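Long-range contacts in fanconi-associated nuclease 1 homolog (Pseudomonas aeruginosa, PDB 5Y7Q), which is a bacterial homolog of Fanconi-associated nuclease 1, a multidomain protein of the VRR-NUC nuclease family with FAN1-type helix-turn-helix and SAP regions: residues 119-125 with 184-189; 145-149 with 163-167; 244-248 with 263-267; 325-329 with 355-361; 525-529 with 541-545. One frame throughout, in Å; residues are numbered along the deposited sequence.

Contact 1: 119-125 with 184-189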
# COMPACT_ATOMS: atom_id res chain seq x y z
N GLY A 119 -29.38 -5.51 -20.28
CA GLY A 119 -28.07 -5.85 -20.77
C GLY A 119 -26.96 -5.77 -19.74
O GLY A 119 -25.79 -6.02 -20.09
N TRP A 120 -27.27 -5.44 -18.49
CA TRP A 120 -26.23 -5.46 -17.47
C TRP A 120 -25.81 -6.88 -17.11
O TRP A 120 -24.79 -7.06 -16.45
CB TRP A 120 -26.71 -4.73 -16.22
CG TRP A 120 -27.01 -3.30 -16.46
CD1 TRP A 120 -26.70 -2.56 -17.57
CD2 TRP A 120 -27.69 -2.42 -15.57
NE1 TRP A 120 -27.14 -1.27 -17.42
CE2 TRP A 120 -27.76 -1.16 -16.20
CE3 TRP A 120 -28.24 -2.57 -14.30
CZ2 TRP A 120 -28.36 -0.06 -15.60
CZ3 TRP A 120 -28.82 -1.48 -13.70
CH2 TRP A 120 -28.88 -0.24 -14.36
N VAL A 121 -26.58 -7.89 -17.51
CA VAL A 121 -26.18 -9.28 -17.39
C VAL A 121 -26.52 -9.96 -18.71
O VAL A 121 -27.64 -9.80 -19.21
CB VAL A 121 -26.86 -9.99 -16.21
CG1 VAL A 121 -26.55 -11.48 -16.20
CG2 VAL A 121 -26.46 -9.37 -14.87
N ASP A 122 -25.54 -10.63 -19.31
CA ASP A 122 -25.72 -11.58 -20.41
C ASP A 122 -26.10 -12.93 -19.83
O ASP A 122 -25.41 -13.43 -18.93
CB ASP A 122 -24.40 -11.74 -21.19
CG ASP A 122 -24.35 -10.95 -22.50
OD1 ASP A 122 -25.38 -10.86 -23.21
OD2 ASP A 122 -23.23 -10.45 -22.83
N ALA A 123 -27.22 -13.51 -20.29
CA ALA A 123 -27.27 -14.96 -20.25
C ALA A 123 -26.57 -15.50 -21.48
O ALA A 123 -26.40 -14.79 -22.47
CB ALA A 123 -28.69 -15.48 -20.14
N GLN A 124 -26.12 -16.74 -21.39
CA GLN A 124 -25.43 -17.36 -22.52
C GLN A 124 -24.39 -16.42 -23.15
O GLN A 124 -24.56 -15.98 -24.30
CB GLN A 124 -26.44 -17.84 -23.58
CG GLN A 124 -25.96 -19.01 -24.46
CD GLN A 124 -26.97 -20.13 -24.58
OE1 GLN A 124 -27.14 -20.92 -23.65
NE2 GLN A 124 -27.65 -20.22 -25.73
N PRO A 125 -23.33 -16.08 -22.43
CA PRO A 125 -22.22 -15.33 -23.03
C PRO A 125 -21.34 -16.27 -23.83
O PRO A 125 -21.57 -17.48 -23.90
CB PRO A 125 -21.47 -14.83 -21.81
CG PRO A 125 -21.61 -16.00 -20.86
CD PRO A 125 -23.03 -16.47 -21.04
N VAL A 184 -25.50 -20.02 -16.97
CA VAL A 184 -24.32 -19.26 -16.60
C VAL A 184 -24.54 -17.80 -16.99
O VAL A 184 -24.81 -17.51 -18.16
CB VAL A 184 -23.06 -19.83 -17.28
CG1 VAL A 184 -21.99 -18.79 -17.32
CG2 VAL A 184 -22.57 -21.05 -16.52
N TYR A 185 -24.40 -16.89 -16.03
CA TYR A 185 -24.59 -15.46 -16.24
C TYR A 185 -23.25 -14.73 -16.26
O TYR A 185 -22.31 -15.11 -15.55
CB TYR A 185 -25.49 -14.88 -15.15
CG TYR A 185 -26.81 -15.62 -15.01
CD1 TYR A 185 -27.85 -15.38 -15.90
CD2 TYR A 185 -26.99 -16.56 -14.02
CE1 TYR A 185 -29.04 -16.06 -15.79
CE2 TYR A 185 -28.19 -17.22 -13.90
CZ TYR A 185 -29.21 -16.98 -14.78
OH TYR A 185 -30.40 -17.66 -14.67
N GLU A 186 -23.17 -13.69 -17.09
CA GLU A 186 -22.00 -12.82 -17.15
C GLU A 186 -22.42 -11.38 -16.89
O GLU A 186 -23.28 -10.84 -17.60
CB GLU A 186 -21.29 -12.91 -18.51
CG GLU A 186 -20.08 -11.97 -18.61
CD GLU A 186 -19.41 -11.99 -19.98
OE1 GLU A 186 -20.04 -11.55 -20.99
OE2 GLU A 186 -18.25 -12.44 -20.05
N LEU A 187 -21.78 -10.75 -15.89
CA LEU A 187 -21.99 -9.33 -15.60
C LEU A 187 -21.29 -8.45 -16.63
O LEU A 187 -20.13 -8.69 -16.97
CB LEU A 187 -21.46 -9.07 -14.20
CG LEU A 187 -21.57 -7.80 -13.41
CD1 LEU A 187 -23.01 -7.34 -13.28
CD2 LEU A 187 -20.99 -8.24 -12.07
N ARG A 188 -22.01 -7.50 -17.22
CA ARG A 188 -21.44 -6.62 -18.24
C ARG A 188 -21.22 -5.16 -17.84
O ARG A 188 -20.74 -4.39 -18.67
CB ARG A 188 -22.29 -6.69 -19.51
CG ARG A 188 -21.90 -7.87 -20.40
CD ARG A 188 -21.20 -7.41 -21.67
NE ARG A 188 -21.58 -6.03 -22.04
CZ ARG A 188 -22.74 -5.67 -22.60
NH1 ARG A 188 -22.98 -4.39 -22.89
NH2 ARG A 188 -23.67 -6.59 -22.85
N CYS A 189 -21.59 -4.75 -16.62
CA CYS A 189 -21.43 -3.37 -16.16
C CYS A 189 -20.20 -3.12 -15.25
O CYS A 189 -20.10 -2.04 -14.65
CB CYS A 189 -22.73 -2.91 -15.48
SG CYS A 189 -23.26 -3.90 -14.07

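Contact 2: 145-149 with 163-167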
# COMPACT_ATOMS: atom_id res chain seq x y z
N PHE A 145 -14.45 -33.70 -22.31
CA PHE A 145 -13.41 -33.88 -23.30
C PHE A 145 -12.79 -35.27 -23.26
O PHE A 145 -11.68 -35.44 -23.78
CB PHE A 145 -12.34 -32.81 -23.13
CG PHE A 145 -12.89 -31.42 -23.17
CD1 PHE A 145 -12.96 -30.66 -22.01
CD2 PHE A 145 -13.37 -30.89 -24.36
CE1 PHE A 145 -13.47 -29.36 -22.04
CE2 PHE A 145 -13.89 -29.60 -24.39
CZ PHE A 145 -13.94 -28.83 -23.22
N ARG A 146 -13.43 -36.23 -22.58
CA ARG A 146 -12.83 -37.54 -22.35
C ARG A 146 -12.24 -38.15 -23.62
O ARG A 146 -11.22 -38.85 -23.55
CB ARG A 146 -13.86 -38.49 -21.73
CG ARG A 146 -14.54 -39.47 -22.71
CD ARG A 146 -15.91 -38.99 -23.13
NE ARG A 146 -16.84 -39.03 -22.00
CZ ARG A 146 -17.66 -40.04 -21.74
NH1 ARG A 146 -17.69 -41.11 -22.53
NH2 ARG A 146 -18.46 -39.98 -20.68
N ASP A 147 -12.85 -37.89 -24.79
CA ASP A 147 -12.36 -38.50 -26.02
C ASP A 147 -11.07 -37.85 -26.53
O ASP A 147 -10.38 -38.45 -27.37
CB ASP A 147 -13.46 -38.44 -27.10
CG ASP A 147 -14.73 -39.22 -26.71
OD1 ASP A 147 -14.62 -40.30 -26.09
OD2 ASP A 147 -15.84 -38.74 -27.02
N HIS A 148 -10.74 -36.65 -26.07
CA HIS A 148 -9.44 -36.03 -26.32
C HIS A 148 -8.45 -36.20 -25.16
O HIS A 148 -7.35 -35.66 -25.23
CB HIS A 148 -9.59 -34.54 -26.62
CG HIS A 148 -10.60 -34.24 -27.70
ND1 HIS A 148 -11.96 -34.28 -27.48
CD2 HIS A 148 -10.44 -33.86 -28.99
CE1 HIS A 148 -12.59 -33.96 -28.59
NE2 HIS A 148 -11.69 -33.69 -29.52
N LEU A 149 -8.83 -36.92 -24.09
CA LEU A 149 -7.92 -37.18 -22.97
C LEU A 149 -7.43 -38.63 -23.03
O LEU A 149 -8.14 -39.55 -22.63
CB LEU A 149 -8.60 -36.93 -21.63
CG LEU A 149 -8.68 -35.52 -21.07
CD1 LEU A 149 -8.05 -34.50 -22.01
CD2 LEU A 149 -10.13 -35.19 -20.74
N LEU A 163 -5.21 -28.76 -23.67
CA LEU A 163 -6.36 -28.61 -24.56
C LEU A 163 -6.49 -27.23 -25.23
O LEU A 163 -7.30 -27.10 -26.15
CB LEU A 163 -7.65 -28.91 -23.80
CG LEU A 163 -7.82 -30.35 -23.33
CD1 LEU A 163 -8.82 -30.45 -22.19
CD2 LEU A 163 -8.26 -31.20 -24.50
N GLN A 164 -5.74 -26.20 -24.79
CA GLN A 164 -5.90 -24.87 -25.39
C GLN A 164 -5.41 -24.80 -26.84
O GLN A 164 -6.12 -24.22 -27.68
CB GLN A 164 -5.20 -23.83 -24.53
CG GLN A 164 -6.12 -22.86 -23.84
CD GLN A 164 -5.53 -22.40 -22.53
OE1 GLN A 164 -4.56 -22.99 -22.03
NE2 GLN A 164 -6.08 -21.32 -21.96
N PRO A 165 -4.23 -25.32 -27.21
CA PRO A 165 -3.90 -25.38 -28.65
C PRO A 165 -4.93 -26.14 -29.47
O PRO A 165 -4.99 -25.95 -30.69
CB PRO A 165 -2.52 -26.08 -28.67
CG PRO A 165 -2.32 -26.63 -27.29
CD PRO A 165 -3.06 -25.71 -26.39
N LEU A 166 -5.75 -26.99 -28.84
CA LEU A 166 -6.78 -27.73 -29.56
C LEU A 166 -8.05 -26.90 -29.81
O LEU A 166 -8.60 -26.94 -30.91
CB LEU A 166 -7.13 -29.02 -28.79
CG LEU A 166 -6.27 -30.28 -28.92
CD1 LEU A 166 -4.85 -30.06 -28.43
CD2 LEU A 166 -6.92 -31.47 -28.19
N PHE A 167 -8.53 -26.15 -28.81
CA PHE A 167 -9.82 -25.45 -28.89
C PHE A 167 -9.62 -23.95 -28.69
O PHE A 167 -10.01 -23.39 -27.66
CB PHE A 167 -10.81 -25.93 -27.83
CG PHE A 167 -11.29 -27.35 -28.00
CD1 PHE A 167 -12.58 -27.60 -28.42
CD2 PHE A 167 -10.46 -28.42 -27.71
CE1 PHE A 167 -13.04 -28.90 -28.56
CE2 PHE A 167 -10.92 -29.71 -27.85
CZ PHE A 167 -12.20 -29.96 -28.28

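Contact 3: 244-248 with 263-267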
# COMPACT_ATOMS: atom_id res chain seq x y z
N HIS A 244 -6.65 5.01 -16.58
CA HIS A 244 -5.70 4.62 -17.60
C HIS A 244 -4.40 4.09 -16.99
O HIS A 244 -3.87 3.07 -17.43
CB HIS A 244 -5.41 5.76 -18.55
CG HIS A 244 -4.53 5.33 -19.68
ND1 HIS A 244 -3.37 5.98 -20.01
CD2 HIS A 244 -4.63 4.27 -20.52
CE1 HIS A 244 -2.80 5.37 -21.03
NE2 HIS A 244 -3.54 4.32 -21.36
N LEU A 245 -3.87 4.79 -16.00
CA LEU A 245 -2.66 4.28 -15.36
C LEU A 245 -2.93 2.92 -14.78
O LEU A 245 -2.20 1.96 -15.06
CB LEU A 245 -2.16 5.25 -14.30
CG LEU A 245 -1.88 6.66 -14.82
CD1 LEU A 245 -1.43 7.57 -13.70
CD2 LEU A 245 -0.85 6.59 -15.93
N PHE A 246 -4.02 2.78 -14.02
CA PHE A 246 -4.36 1.50 -13.41
C PHE A 246 -4.37 0.39 -14.45
O PHE A 246 -3.75 -0.66 -14.27
CB PHE A 246 -5.71 1.60 -12.71
CG PHE A 246 -6.11 0.36 -11.96
CD1 PHE A 246 -6.78 -0.68 -12.59
CD2 PHE A 246 -5.88 0.26 -10.60
CE1 PHE A 246 -7.16 -1.81 -11.89
CE2 PHE A 246 -6.26 -0.88 -9.89
CZ PHE A 246 -6.90 -1.90 -10.54
N ASP A 247 -5.04 0.65 -15.58
CA ASP A 247 -5.01 -0.28 -16.71
C ASP A 247 -3.57 -0.62 -17.11
O ASP A 247 -3.24 -1.79 -17.34
CB ASP A 247 -5.78 0.32 -17.89
CG ASP A 247 -5.89 -0.63 -19.07
OD1 ASP A 247 -6.23 -1.83 -18.86
OD2 ASP A 247 -5.65 -0.18 -20.21
N CYS A 248 -2.70 0.39 -17.19
CA CYS A 248 -1.33 0.14 -17.62
C CYS A 248 -0.62 -0.80 -16.66
O CYS A 248 0.04 -1.75 -17.08
CB CYS A 248 -0.56 1.44 -17.76
SG CYS A 248 -0.91 2.31 -19.30
N ALA A 263 4.28 3.60 -25.36
CA ALA A 263 3.49 4.32 -26.36
C ALA A 263 2.16 4.80 -25.79
O ALA A 263 1.72 5.92 -26.08
CB ALA A 263 3.25 3.43 -27.59
N GLY A 264 1.51 3.97 -24.95
CA GLY A 264 0.19 4.31 -24.43
C GLY A 264 0.18 5.34 -23.32
O GLY A 264 -0.76 6.14 -23.23
N LEU A 265 1.20 5.33 -22.47
CA LEU A 265 1.34 6.33 -21.42
C LEU A 265 1.45 7.73 -22.02
O LEU A 265 1.90 7.91 -23.16
CB LEU A 265 2.58 6.07 -20.59
CG LEU A 265 2.37 5.13 -19.42
CD1 LEU A 265 3.42 5.43 -18.37
CD2 LEU A 265 0.99 5.35 -18.88
N PRO A 266 1.05 8.75 -21.27
CA PRO A 266 1.37 10.11 -21.67
C PRO A 266 2.85 10.38 -21.42
O PRO A 266 3.42 9.91 -20.43
CB PRO A 266 0.48 10.98 -20.78
CG PRO A 266 0.18 10.10 -19.60
CD PRO A 266 0.15 8.70 -20.10
N GLY A 267 3.47 11.08 -22.35
CA GLY A 267 4.83 11.56 -22.17
C GLY A 267 4.88 12.82 -21.33
O GLY A 267 5.73 12.95 -20.45

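Contact 4: 325-329 with 355-361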
# COMPACT_ATOMS: atom_id res chain seq x y z
N PHE A 325 29.89 6.30 -18.35
CA PHE A 325 30.49 6.87 -17.15
C PHE A 325 30.43 8.39 -17.13
O PHE A 325 30.30 8.99 -16.06
CB PHE A 325 31.93 6.39 -17.02
CG PHE A 325 32.05 4.92 -16.92
CD1 PHE A 325 31.52 4.24 -15.84
CD2 PHE A 325 32.69 4.19 -17.90
CE1 PHE A 325 31.63 2.86 -15.74
CE2 PHE A 325 32.80 2.82 -17.81
CZ PHE A 325 32.27 2.16 -16.73
N ALA A 326 30.58 9.03 -18.29
CA ALA A 326 30.61 10.48 -18.32
C ALA A 326 29.24 11.05 -18.01
O ALA A 326 29.12 12.01 -17.25
CB ALA A 326 31.12 10.97 -19.67
N GLU A 327 28.19 10.46 -18.58
CA GLU A 327 26.85 10.89 -18.23
C GLU A 327 26.56 10.61 -16.77
O GLU A 327 26.04 11.46 -16.05
CB GLU A 327 25.84 10.20 -19.12
CG GLU A 327 25.93 10.59 -20.57
CD GLU A 327 25.32 9.54 -21.47
OE1 GLU A 327 25.99 8.50 -21.71
OE2 GLU A 327 24.16 9.76 -21.90
N ALA A 328 26.90 9.41 -16.31
CA ALA A 328 26.69 9.05 -14.92
C ALA A 328 27.35 10.06 -13.98
O ALA A 328 26.72 10.56 -13.03
CB ALA A 328 27.22 7.64 -14.68
N HIS A 329 28.61 10.40 -14.25
CA HIS A 329 29.32 11.41 -13.47
C HIS A 329 28.63 12.75 -13.54
O HIS A 329 28.45 13.41 -12.51
CB HIS A 329 30.75 11.55 -13.99
CG HIS A 329 31.56 12.55 -13.22
ND1 HIS A 329 31.60 13.88 -13.55
CD2 HIS A 329 32.34 12.41 -12.13
CE1 HIS A 329 32.39 14.52 -12.71
NE2 HIS A 329 32.85 13.65 -11.83
N LEU A 355 32.68 6.72 -9.68
CA LEU A 355 32.66 7.36 -10.99
C LEU A 355 33.91 8.20 -11.23
O LEU A 355 34.46 8.20 -12.34
CB LEU A 355 31.42 8.23 -11.11
CG LEU A 355 30.14 7.45 -10.94
CD1 LEU A 355 29.02 8.42 -10.99
CD2 LEU A 355 30.04 6.40 -12.04
N GLN A 356 34.33 8.96 -10.22
CA GLN A 356 35.56 9.72 -10.36
C GLN A 356 36.71 8.80 -10.72
O GLN A 356 37.50 9.09 -11.62
CB GLN A 356 35.85 10.47 -9.06
CG GLN A 356 34.82 11.50 -8.72
CD GLN A 356 35.08 12.17 -7.39
OE1 GLN A 356 34.79 13.35 -7.22
NE2 GLN A 356 35.65 11.42 -6.44
N GLY A 357 36.80 7.66 -10.03
CA GLY A 357 37.85 6.71 -10.36
C GLY A 357 37.70 6.18 -11.77
O GLY A 357 38.69 6.05 -12.49
N LYS A 358 36.46 5.90 -12.18
CA LYS A 358 36.25 5.39 -13.53
C LYS A 358 36.57 6.42 -14.61
O LYS A 358 36.78 6.03 -15.76
CB LYS A 358 34.81 4.89 -13.69
CG LYS A 358 34.64 3.42 -13.31
CD LYS A 358 33.38 3.21 -12.48
CE LYS A 358 33.14 1.74 -12.14
NZ LYS A 358 34.18 1.17 -11.24
N LEU A 359 36.62 7.70 -14.28
CA LEU A 359 37.07 8.71 -15.24
C LEU A 359 38.57 9.00 -15.12
O LEU A 359 39.07 9.93 -15.77
CB LEU A 359 36.27 10.01 -15.07
CG LEU A 359 34.76 9.82 -15.33
CD1 LEU A 359 34.03 11.15 -15.56
CD2 LEU A 359 34.51 8.87 -16.48
N GLY A 360 39.28 8.23 -14.29
CA GLY A 360 40.68 8.50 -14.05
C GLY A 360 40.94 9.81 -13.35
O GLY A 360 41.95 10.46 -13.63
N LEU A 361 40.08 10.22 -12.54
CA LEU A 361 40.24 11.41 -11.72
C LEU A 361 40.91 11.05 -10.41
O LEU A 361 40.69 9.95 -9.88
CB LEU A 361 38.89 12.06 -11.44
CG LEU A 361 38.15 12.78 -12.55
CD1 LEU A 361 36.81 13.15 -12.01
CD2 LEU A 361 38.92 14.01 -12.97

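Contact 5: 525-529 with 541-545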
# COMPACT_ATOMS: atom_id res chain seq x y z
N GLY A 525 13.39 2.50 9.88
CA GLY A 525 14.82 2.45 10.12
C GLY A 525 15.27 2.64 11.56
O GLY A 525 16.47 2.58 11.84
N LEU A 526 14.35 2.87 12.48
CA LEU A 526 14.72 3.05 13.87
C LEU A 526 15.15 1.70 14.47
O LEU A 526 14.75 0.64 13.98
CB LEU A 526 13.55 3.63 14.67
CG LEU A 526 13.20 5.11 14.45
CD1 LEU A 526 12.77 5.43 13.02
CD2 LEU A 526 12.12 5.53 15.39
N PRO A 527 15.97 1.73 15.52
CA PRO A 527 16.53 0.49 16.06
C PRO A 527 15.48 -0.53 16.49
O PRO A 527 14.40 -0.18 16.95
CB PRO A 527 17.34 0.99 17.27
CG PRO A 527 17.78 2.33 16.84
CD PRO A 527 16.59 2.91 16.14
N ASP A 528 15.86 -1.81 16.38
CA ASP A 528 14.95 -2.90 16.73
C ASP A 528 14.40 -2.73 18.14
O ASP A 528 13.19 -2.81 18.36
CB ASP A 528 15.65 -4.26 16.62
CG ASP A 528 16.13 -4.58 15.21
OD1 ASP A 528 15.36 -4.40 14.23
OD2 ASP A 528 17.29 -5.04 15.09
N LEU A 529 15.29 -2.48 19.10
CA LEU A 529 14.94 -2.59 20.50
C LEU A 529 15.09 -1.25 21.20
O LEU A 529 15.83 -0.35 20.76
CB LEU A 529 15.81 -3.61 21.23
CG LEU A 529 15.93 -5.04 20.74
CD1 LEU A 529 16.83 -5.80 21.69
CD2 LEU A 529 14.59 -5.73 20.63
N MET A 541 18.50 2.70 22.79
CA MET A 541 18.01 1.95 21.64
C MET A 541 19.11 1.05 21.12
O MET A 541 20.28 1.45 21.07
CB MET A 541 17.57 2.86 20.51
CG MET A 541 16.34 3.64 20.83
SD MET A 541 16.10 5.01 19.70
CE MET A 541 14.66 5.65 20.51
N VAL A 542 18.73 -0.15 20.68
CA VAL A 542 19.69 -1.14 20.22
C VAL A 542 19.21 -1.72 18.90
O VAL A 542 18.17 -2.39 18.85
CB VAL A 542 19.90 -2.25 21.27
CG1 VAL A 542 20.96 -3.22 20.79
CG2 VAL A 542 20.25 -1.65 22.68
N GLU A 543 19.97 -1.49 17.84
CA GLU A 543 19.78 -2.23 16.60
C GLU A 543 20.48 -3.58 16.71
O GLU A 543 21.67 -3.64 17.04
CB GLU A 543 20.32 -1.43 15.42
CG GLU A 543 20.20 -2.14 14.07
CD GLU A 543 18.76 -2.50 13.69
OE1 GLU A 543 17.82 -1.92 14.27
OE2 GLU A 543 18.59 -3.37 12.80
N VAL A 544 19.74 -4.66 16.43
CA VAL A 544 20.27 -6.02 16.52
C VAL A 544 20.70 -6.52 15.14
O VAL A 544 19.98 -6.34 14.15
CB VAL A 544 19.21 -6.96 17.13
CG1 VAL A 544 19.68 -8.38 17.07
CG2 VAL A 544 18.95 -6.56 18.57
N LYS A 545 21.87 -7.15 15.07
CA LYS A 545 22.38 -7.73 13.83
C LYS A 545 22.92 -9.13 14.10
O LYS A 545 23.93 -9.29 14.80
CB LYS A 545 23.47 -6.84 13.20
CG LYS A 545 22.92 -5.57 12.54
CD LYS A 545 21.85 -5.90 11.50
CE LYS A 545 21.06 -4.68 11.08
NZ LYS A 545 19.97 -5.06 10.13

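Contact 1: 119-125 with 184-189
Val-121 faces Leu-187 as a non-hydrogen-bonded pair and Asp-122 faces Glu-186 as a hydrogen-bonded pair, where strand 121-123 runs antiparallel to strand 184-187. Both belong to a three-stranded antiparallel sheet, with 184-187 in the middle and 94-96 beyond it. Asp-122 and Glu-186 exchange two backbone bonds, Asp-122 N to Glu-186 O at 2.8 Å and Glu-186 N to Asp-122 O at 2.9 Å. Past the strand end, Arg-188 N adds a bond to Trp-120 O at 2.9 Å. Branched Val-121 suits a strand: with CG1 turned anti to the backbone N (chi1 174°), this methyl lies 3.7 Å from Tyr-185 CB, while CG2 approaches Leu-187. Leu-115 and Met-87 cover this apolar face, and Tyr-185 directs its OH to Glu-97. The other face is polar. Glu-186 rests its CB on Pro-125 CB at 3.8 Å; its extended chain then carries the carboxylate out beside that of Asp-122, a like-charge approach that Arg-188 may ease. The guanidinium meets Asp-122 at its edge, NH2 to OD2 3.9 Å in a long salt bridge, and lays a face over Gly-119 O. At the far end Cys-189 SG sits obliquely by Trp-120, 5.1 Å from the centroid of its five-membered ring.

Contact 2: 145-149 with 163-167
Phe-145, where the chain leaves helix 138-144, touches both Leu-163 and Phe-167 and so begins a small aromatic cluster in this SAP-type region. Its CD1 meets Leu-163 CD1 at 4.1 Å, near the end of helix 156-163. The other border of the ring points its edge at the face of Phe-167 in a T-shaped (edge-to-face) pair, the ring centroids 5.4 Å apart and the planes at 62°. Leu-132 also packs on Phe-145, linking the cluster to helix 129-135. The chain then makes a short 3-10 turn, held by His-148 N to Phe-145 O at 2.8 Å, which returns the backbone so that His-148 faces the same partner. Here the roles are exchanged: Phe-167 now offers its edge, its CZ lying over one face of the imidazole, 4.0 Å from His-148 NE2, with the planes at 74°. Phe-167 has its CG anti to its own carbonyl carbon (chi1 -67°), which carries CZ in between the two rings. A flat ring suits this place, since it can give one neighbour a face and another an edge. His-148 CB rests on Leu-163 CD2, and its ring reaches Leu-166. Last comes Leu-149, which crosses Leu-163 at about a right angle, CD1 to CD1 4.1 Å. No hydrogen bond joins the two segments: aromatic and leucine packing joins the loops that follow helices 138-144 and 156-163.

Contact 3: 244-248 with 263-267
His-244 sets its CG anti to the backbone N (chi1 -175°), which sends the imidazole out from helix 236-253 toward the end of helix 258-264, where it meets Gly-264. Leu-265, with CG anti to its carbonyl carbon instead (chi1 -88°), brings its CD2 against both Leu-245 and Cys-248. One side of the contact is thus an imidazole beside a backbone carbonyl, and the other is apolar. On the first side the edge of the imidazole lies against the Gly-264 backbone, in the last turn of helix 258-264, with CE1 the ring atom nearest to Gly-264 O. Cys-248, one turn further along than His-244, places its SG over one face of that ring, 3.8 Å above the plane and offset toward the rim. On the apolar side Leu-265 CD2 touches Leu-245 CD2 at 3.7 Å, the two side chains crossing at about a right angle, and Cys-248 SG at 3.6 Å. A branched leucine suits this place, because a single methyl can meet two residues of the facing helix. Leu-282 of helix 273-292 packs on both Cys-248 and Leu-265, so this small apolar group is shared by three successive helices. Pro-266, which follows directly, suits a chain that has just left helical angles, and its CD stands near the edge of the imidazole. With no hydrogen bond assigned between the segments, the union is chiefly van der Waals packing of methyls, sulfur and a ring edge.

Contact 4: 325-329 with 355-361
His-329 and Leu-359 interlock at the centre of the contact. The histidine holds its CG anti to the backbone N (chi1 -179°), so the ring reaches across to the end of helix 342-358. There Leu-359 CD1 comes in off-centre over the imidazole, 4.1 Å from its centroid, as a CH-pi contact. The other methyl of the same leucine, CD2, lies 3.6 Å from Phe-325 CB, so one forked side chain serves two residues a helical turn apart. The imidazole edge passes by Leu-355 CB and Gln-356 CG, while NE2 meets Leu-361 CD1 at 4.0 Å. Leu-361 follows a Schellman motif that ends helix 342-358: Leu-361 N bonds to Gln-356 O at 3.0 Å and Gly-360 N to Gly-357 O at 2.9 Å, with Gly-360 as the C-prime residue, whose positive phi (65°) favours glycine. Phe-325 approaches the last helical turn differently. Lys-358, bent at chi2 (136°), spreads its methylenes over one ring face, CD 3.7 Å from Phe-325 CE1, and leads its amino end away. Leu-355 fits against Ala-328, whose small side chain leaves the leucine methyls to lie on it: Leu-355 CD2 is 4.1 Å from Ala-328 CB, and Leu-319 of helix 311-321 packs on the same alanine.

Contact 5: 525-529 with 541-545
Pro-527 and Asp-528 pack against Glu-543 and Val-544 in the core of the VRR-NUC domain. With Lys-545 they match the PD-(D/E)XK signature of this nuclease superfamily: a Pro-Asp pair entering one strand, and Glu-Val-Lys at the end of its neighbour in a mixed sheet. The nearest atoms of the contact are about 5 Å from the bound nucleic acid. The tight part begins at Leu-529, whose backbone pairs with Val-542 in an antiparallel hydrogen-bonded pair: Leu-529 N to Val-542 O and Val-542 N to Leu-529 O, both 2.9 Å. Here Leu-529 CD1 meets Val-544 CG2 at 3.8 Å, and Val-392 of helix 388-396 and Val-403 of strand 402-405 also pack on Leu-529. Pro-527 lays its ring on the strand, CG 3.7 Å from Met-541 CB. Equally close are the buried acids. Asp-528 OD2 accepts Val-544 N at 2.8 Å, on the anti side of the carboxylate and 23° out of its plane. Glu-543, whose CG is anti to the backbone N but whose chain bends at chi2 (59°), folds back so that OE1 receives Asp-528 N at 2.9 Å. The loosely held end is different: contact thins toward Leu-526, which meets little of 541-545 and packs on Ile-411. Back among the acids, the two carboxylates lie together, their planes 43° apart, OD2 of Asp-528 3.1 Å from OE2 of Glu-543. Lys-545 NZ makes a salt bridge to that same Glu-543 OE2 at 3.4 Å and also bonds to Arg-550 O.

In the fold
The five contacts are strung along an elongated chain and none touches another. Contacts 1 and 2 share one side of the chain's centre: 145-149 with 163-167 falls within the stretch of chain that 119-125 and 184-189 bring together, and the two centres are about 26 Å apart. Contact 3 follows in the helical middle, about 29 Å from contact 1 between centres, and contact 4 lies about 35 Å from contact 3 by the same measure. Contact 5, in the VRR-NUC domain, is about 56 Å from contact 1 between centres and across the chain's centre from it. The contacts stand at different distances from the bound nucleic acid, nearest atoms about 12 Å at contact 2, about 6 Å at contact 4 and about 5 Å at contact 5.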